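Local atomic coordinates of endo-b-1,4-glucanase (Nasutitermes takasagoensis, PDB entry 1KS8), a protein that probably cleaves internal beta-1,4-glucosidic linkages in cellulose and related beta-glucans, as a family 9 glycoside hydrolase. Residues Q46-G51 with I104-S109; P355-H360 with D381-V386. All coordinates share one frame; numbering follows the deposited sequence.

Contact 1. Residues Q46-G51 with I104-S109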
# COMPACT_ATOMS: atom_id res chain seq x y z
N GLN A 46 0.41 -4.94 -25.54
CA GLN A 46 -0.77 -5.05 -24.70
C GLN A 46 -0.95 -3.77 -23.89
O GLN A 46 0.02 -3.19 -23.41
CB GLN A 46 -0.65 -6.22 -23.71
CG GLN A 46 -0.43 -7.59 -24.33
CD GLN A 46 1.03 -8.00 -24.36
OE1 GLN A 46 1.34 -9.18 -24.22
NE2 GLN A 46 1.92 -7.03 -24.53
N ASP A 47 -2.19 -3.34 -23.73
CA ASP A 47 -2.49 -2.14 -22.97
C ASP A 47 -2.13 -2.34 -21.50
O ASP A 47 -2.59 -3.28 -20.86
CB ASP A 47 -3.99 -1.82 -23.11
CG ASP A 47 -4.43 -0.67 -22.24
OD1 ASP A 47 -3.59 0.20 -21.92
OD2 ASP A 47 -5.63 -0.62 -21.90
N LEU A 48 -1.29 -1.45 -20.97
CA LEU A 48 -0.91 -1.51 -19.56
C LEU A 48 -1.15 -0.15 -18.90
O LEU A 48 -0.53 0.19 -17.90
CB LEU A 48 0.56 -1.92 -19.39
CG LEU A 48 0.96 -3.35 -19.77
CD1 LEU A 48 2.45 -3.53 -19.51
CD2 LEU A 48 0.15 -4.37 -18.97
N THR A 49 -2.06 0.63 -19.48
CA THR A 49 -2.36 1.94 -18.93
C THR A 49 -3.18 1.82 -17.65
O THR A 49 -3.93 0.86 -17.46
CB THR A 49 -3.15 2.82 -19.93
OG1 THR A 49 -4.38 2.17 -20.28
CG2 THR A 49 -2.32 3.07 -21.18
N GLY A 50 -3.02 2.80 -16.78
CA GLY A 50 -3.74 2.79 -15.52
C GLY A 50 -2.83 2.45 -14.35
O GLY A 50 -1.61 2.58 -14.45
N GLY A 51 -3.43 2.02 -13.25
CA GLY A 51 -2.64 1.69 -12.08
C GLY A 51 -2.16 2.93 -11.36
O GLY A 51 -2.53 4.06 -11.71
N ILE A 104 -5.29 -6.79 -13.76
CA ILE A 104 -5.92 -7.64 -14.76
C ILE A 104 -5.23 -7.46 -16.11
O ILE A 104 -4.98 -8.44 -16.82
CB ILE A 104 -7.43 -7.33 -14.87
CG1 ILE A 104 -8.15 -7.88 -13.63
CG2 ILE A 104 -8.01 -7.94 -16.14
CD1 ILE A 104 -9.61 -7.46 -13.53
N LYS A 105 -4.91 -6.22 -16.46
CA LYS A 105 -4.22 -5.95 -17.72
C LYS A 105 -2.82 -6.54 -17.69
O LYS A 105 -2.35 -7.12 -18.67
CB LYS A 105 -4.11 -4.45 -17.98
CG LYS A 105 -5.42 -3.73 -18.23
CD LYS A 105 -5.15 -2.28 -18.59
CE LYS A 105 -6.44 -1.51 -18.79
NZ LYS A 105 -6.19 -0.08 -19.11
N ALA A 106 -2.14 -6.38 -16.56
CA ALA A 106 -0.77 -6.88 -16.40
C ALA A 106 -0.70 -8.41 -16.46
O ALA A 106 0.36 -8.97 -16.74
CB ALA A 106 -0.18 -6.37 -15.09
N HIS A 107 -1.81 -9.07 -16.19
CA HIS A 107 -1.87 -10.53 -16.23
C HIS A 107 -2.18 -10.89 -17.69
O HIS A 107 -3.31 -11.26 -18.02
CB HIS A 107 -2.99 -11.03 -15.33
CG HIS A 107 -2.97 -12.51 -15.11
ND1 HIS A 107 -4.10 -13.23 -14.77
CD2 HIS A 107 -1.96 -13.41 -15.18
CE1 HIS A 107 -3.78 -14.50 -14.64
NE2 HIS A 107 -2.49 -14.64 -14.88
N THR A 108 -1.17 -10.77 -18.53
CA THR A 108 -1.30 -11.01 -19.96
C THR A 108 -1.53 -12.46 -20.39
O THR A 108 -2.09 -12.71 -21.46
CB THR A 108 -0.09 -10.42 -20.70
OG1 THR A 108 1.11 -10.80 -20.02
CG2 THR A 108 -0.17 -8.90 -20.72
N SER A 109 -1.09 -13.40 -19.57
CA SER A 109 -1.29 -14.82 -19.86
C SER A 109 -1.42 -15.48 -18.49
O SER A 109 -1.00 -14.90 -17.49
CB SER A 109 -0.11 -15.40 -20.63
OG SER A 109 -0.44 -16.68 -21.16

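Contact 2. Residues P355-H360 with D381-V386. With SO4 (sulfate ion), chain B.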
# COMPACT_ATOMS: atom_id res chain seq x y z
N PRO A 355 3.76 19.12 6.32
CA PRO A 355 4.85 19.22 5.35
C PRO A 355 4.25 19.88 4.11
O PRO A 355 3.12 19.56 3.73
CB PRO A 355 5.20 17.76 5.08
CG PRO A 355 4.81 17.06 6.34
CD PRO A 355 3.49 17.72 6.68
N THR A 356 4.98 20.81 3.49
CA THR A 356 4.47 21.46 2.29
C THR A 356 5.38 21.20 1.10
O THR A 356 5.08 21.61 -0.02
CB THR A 356 4.33 22.98 2.47
OG1 THR A 356 5.63 23.57 2.64
CG2 THR A 356 3.48 23.29 3.69
N ARG A 357 6.48 20.49 1.33
CA ARG A 357 7.43 20.19 0.27
C ARG A 357 7.69 18.69 0.12
O ARG A 357 8.85 18.25 0.12
CB ARG A 357 8.74 20.93 0.52
CG ARG A 357 8.57 22.44 0.64
CD ARG A 357 9.88 23.13 0.99
NE ARG A 357 9.76 24.59 1.03
CZ ARG A 357 9.11 25.27 1.96
NH1 ARG A 357 8.51 24.63 2.96
NH2 ARG A 357 9.07 26.59 1.90
N PRO A 358 6.63 17.88 -0.02
CA PRO A 358 6.88 16.45 -0.17
C PRO A 358 7.73 16.17 -1.41
O PRO A 358 7.65 16.90 -2.40
CB PRO A 358 5.47 15.85 -0.27
CG PRO A 358 4.66 16.98 -0.86
CD PRO A 358 5.19 18.18 -0.12
N HIS A 359 8.55 15.13 -1.33
CA HIS A 359 9.42 14.71 -2.44
C HIS A 359 8.47 14.08 -3.46
O HIS A 359 8.37 12.86 -3.57
CB HIS A 359 10.41 13.68 -1.92
CG HIS A 359 11.48 13.32 -2.90
ND1 HIS A 359 12.57 14.12 -3.15
CD2 HIS A 359 11.62 12.23 -3.69
CE1 HIS A 359 13.34 13.55 -4.06
NE2 HIS A 359 12.79 12.40 -4.40
N HIS A 360 7.81 14.94 -4.22
CA HIS A 360 6.78 14.48 -5.14
C HIS A 360 6.70 15.39 -6.36
O HIS A 360 6.42 16.59 -6.25
CB HIS A 360 5.48 14.49 -4.33
CG HIS A 360 4.31 13.86 -5.01
ND1 HIS A 360 3.42 14.58 -5.77
CD2 HIS A 360 3.85 12.59 -4.99
CE1 HIS A 360 2.44 13.79 -6.17
NE2 HIS A 360 2.68 12.57 -5.71
N ASP A 381 10.29 27.49 -2.61
CA ASP A 381 8.87 27.59 -2.32
C ASP A 381 8.22 26.24 -2.07
O ASP A 381 8.73 25.20 -2.47
CB ASP A 381 8.15 28.26 -3.51
CG ASP A 381 8.74 29.60 -3.87
OD1 ASP A 381 8.33 30.17 -4.90
OD2 ASP A 381 9.61 30.10 -3.12
N PRO A 382 7.07 26.24 -1.37
CA PRO A 382 6.37 24.99 -1.09
C PRO A 382 5.84 24.41 -2.40
O PRO A 382 5.71 25.14 -3.39
CB PRO A 382 5.24 25.43 -0.15
CG PRO A 382 4.98 26.85 -0.56
CD PRO A 382 6.38 27.39 -0.75
N ASN A 383 5.55 23.12 -2.42
CA ASN A 383 5.01 22.49 -3.62
C ASN A 383 3.79 23.28 -4.06
O ASN A 383 2.92 23.59 -3.24
CB ASN A 383 4.63 21.03 -3.35
CG ASN A 383 5.84 20.11 -3.34
OD1 ASN A 383 6.94 20.50 -2.96
ND2 ASN A 383 5.62 18.86 -3.75
N TYR A 384 3.72 23.58 -5.35
CA TYR A 384 2.62 24.36 -5.90
C TYR A 384 1.25 23.82 -5.50
O TYR A 384 0.37 24.58 -5.08
CB TYR A 384 2.74 24.43 -7.43
CG TYR A 384 1.74 25.36 -8.07
CD1 TYR A 384 0.44 24.96 -8.32
CD2 TYR A 384 2.11 26.66 -8.43
CE1 TYR A 384 -0.49 25.81 -8.90
CE2 TYR A 384 1.19 27.53 -9.01
CZ TYR A 384 -0.11 27.10 -9.25
OH TYR A 384 -1.03 27.94 -9.84
N HIS A 385 1.06 22.51 -5.63
CA HIS A 385 -0.20 21.87 -5.26
C HIS A 385 -0.07 21.21 -3.90
O HIS A 385 0.94 20.58 -3.60
CB HIS A 385 -0.59 20.78 -6.27
CG HIS A 385 -0.65 21.25 -7.69
ND1 HIS A 385 -1.62 22.11 -8.14
CD2 HIS A 385 0.11 20.94 -8.76
CE1 HIS A 385 -1.45 22.32 -9.44
NE2 HIS A 385 -0.40 21.62 -9.84
N VAL A 386 -1.10 21.34 -3.08
CA VAL A 386 -1.10 20.70 -1.78
C VAL A 386 -1.45 19.23 -2.04
O VAL A 386 -2.45 18.92 -2.68
CB VAL A 386 -2.16 21.33 -0.84
CG1 VAL A 386 -2.31 20.49 0.42
CG2 VAL A 386 -1.75 22.75 -0.49
S SO4 B . 12.77 9.49 -6.61
O1 SO4 B . 13.60 10.15 -5.40
O2 SO4 B . 13.44 9.97 -7.81
O3 SO4 B . 12.78 8.19 -6.50
O4 SO4 B . 11.48 10.11 -6.51
O HOH W 1 2.41 22.21 -0.69

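Contact 1. Residues Q46-G51 with I104-S109
Lys105 places CG anti to its own carbonyl carbon (chi1 -66°) and runs extended from there, while Asp47 swings CG anti to its backbone N (chi1 174°), and the two charged ends meet. They join the last turn of helix 89-106, in an (alpha/alpha)6 fold, to an Asx turn in the loop before strand 60-61. Asp47 suits this corner because its carboxylate serves both partners. OD1 closes the turn by accepting Thr49 N at 2.9 Å and also takes the Thr49 OG1 hydroxyl on its syn lone pair at 2.7 Å. OD2 forms the salt bridge with Lys105 NZ, 2.9 Å away and above the carboxylate plane. The same ammonium donates to Thr49 O at 3.0 Å and weakly to Thr49 OG1, so a long lysine lets the helix grip both ends of the turn. Beside this polar cluster, buried Leu48 lays CD2 3.7 Å from Ala106 CA, where a small residue lets the methyl approach the helix backbone; Tyr114 and Val117 of strand 113-117 also touch Leu48. Beyond the helix end, Gln46 and Thr108 cross at about a right angle. Gln46 OE1 bonds Gln44 and Thr108 OG1 bonds Glu112, while the Thr108 methyl CG2 meets the Gln46 side chain, 3.8 Å from its CG.

Contact 2. Residues P355-H360 with D381-V386
Asn383 fills the tight part of this contact, facing the backbone of residues 355-360. Its N donates to Thr356 O at 2.9 Å (N-H...O 153°), and its amide ND2 reaches Pro358 O at 3.1 Å while Pro358 CG lies 3.6 Å from the same ND2. OD1 lies 3.3 Å from Arg357 CA and accepts from Arg405; ND2 also bonds Ser363. An asparagine suits this buried place because its amide offers a donor and an acceptor together. A water bridges Thr356 O and Asn383 O. Thr356 and Pro382 lie close, side by side, with OG1 3.4 Å from Pro382 CB. The looser side is at exposed Asp381, whose OD2 stays 6.1 Å from Arg357 NH2, and where Pro382 CA sits 4.0 Å above one face of the Arg357 guanidinium, towards its rim. Arg357, extended from CG to NE, bonds Pro380 O through NE, and its NH1 forms a salt bridge with Asp403. An alanine here would probably leave Asp403 OD2 without its charged mate and Pro382 without the flat group beneath it. Thr356 N bonds the same carboxylate oxygen, so residues 381-386 pack against the segment that holds Asp403, a predicted active-site residue of this family 9 cellulase.

How the contacts relate
From the N terminus, the chain leaves helix 5-18 and enters the long loop holding residues 46-51. It then runs through strand 60-61 and helices 62-78 and 80-85, and contact 1 closes this excursion where helix 89-106 ends, just before strand 113-117. Many helices and the calcium-binding residues, Asp210, Asp213, Glu214 and Asp254, follow before contact 2 opens after helix 324-341. That contact closes a shorter loop holding helices 361-364 and 374-377 and the Cys365-Cys372 disulfide. The two are in series, neither nesting nor crossing, with centres about 31 Å apart. Contact 1 ties a loop to a helix end; contact 2 ties loop to loop beside the predicted active site.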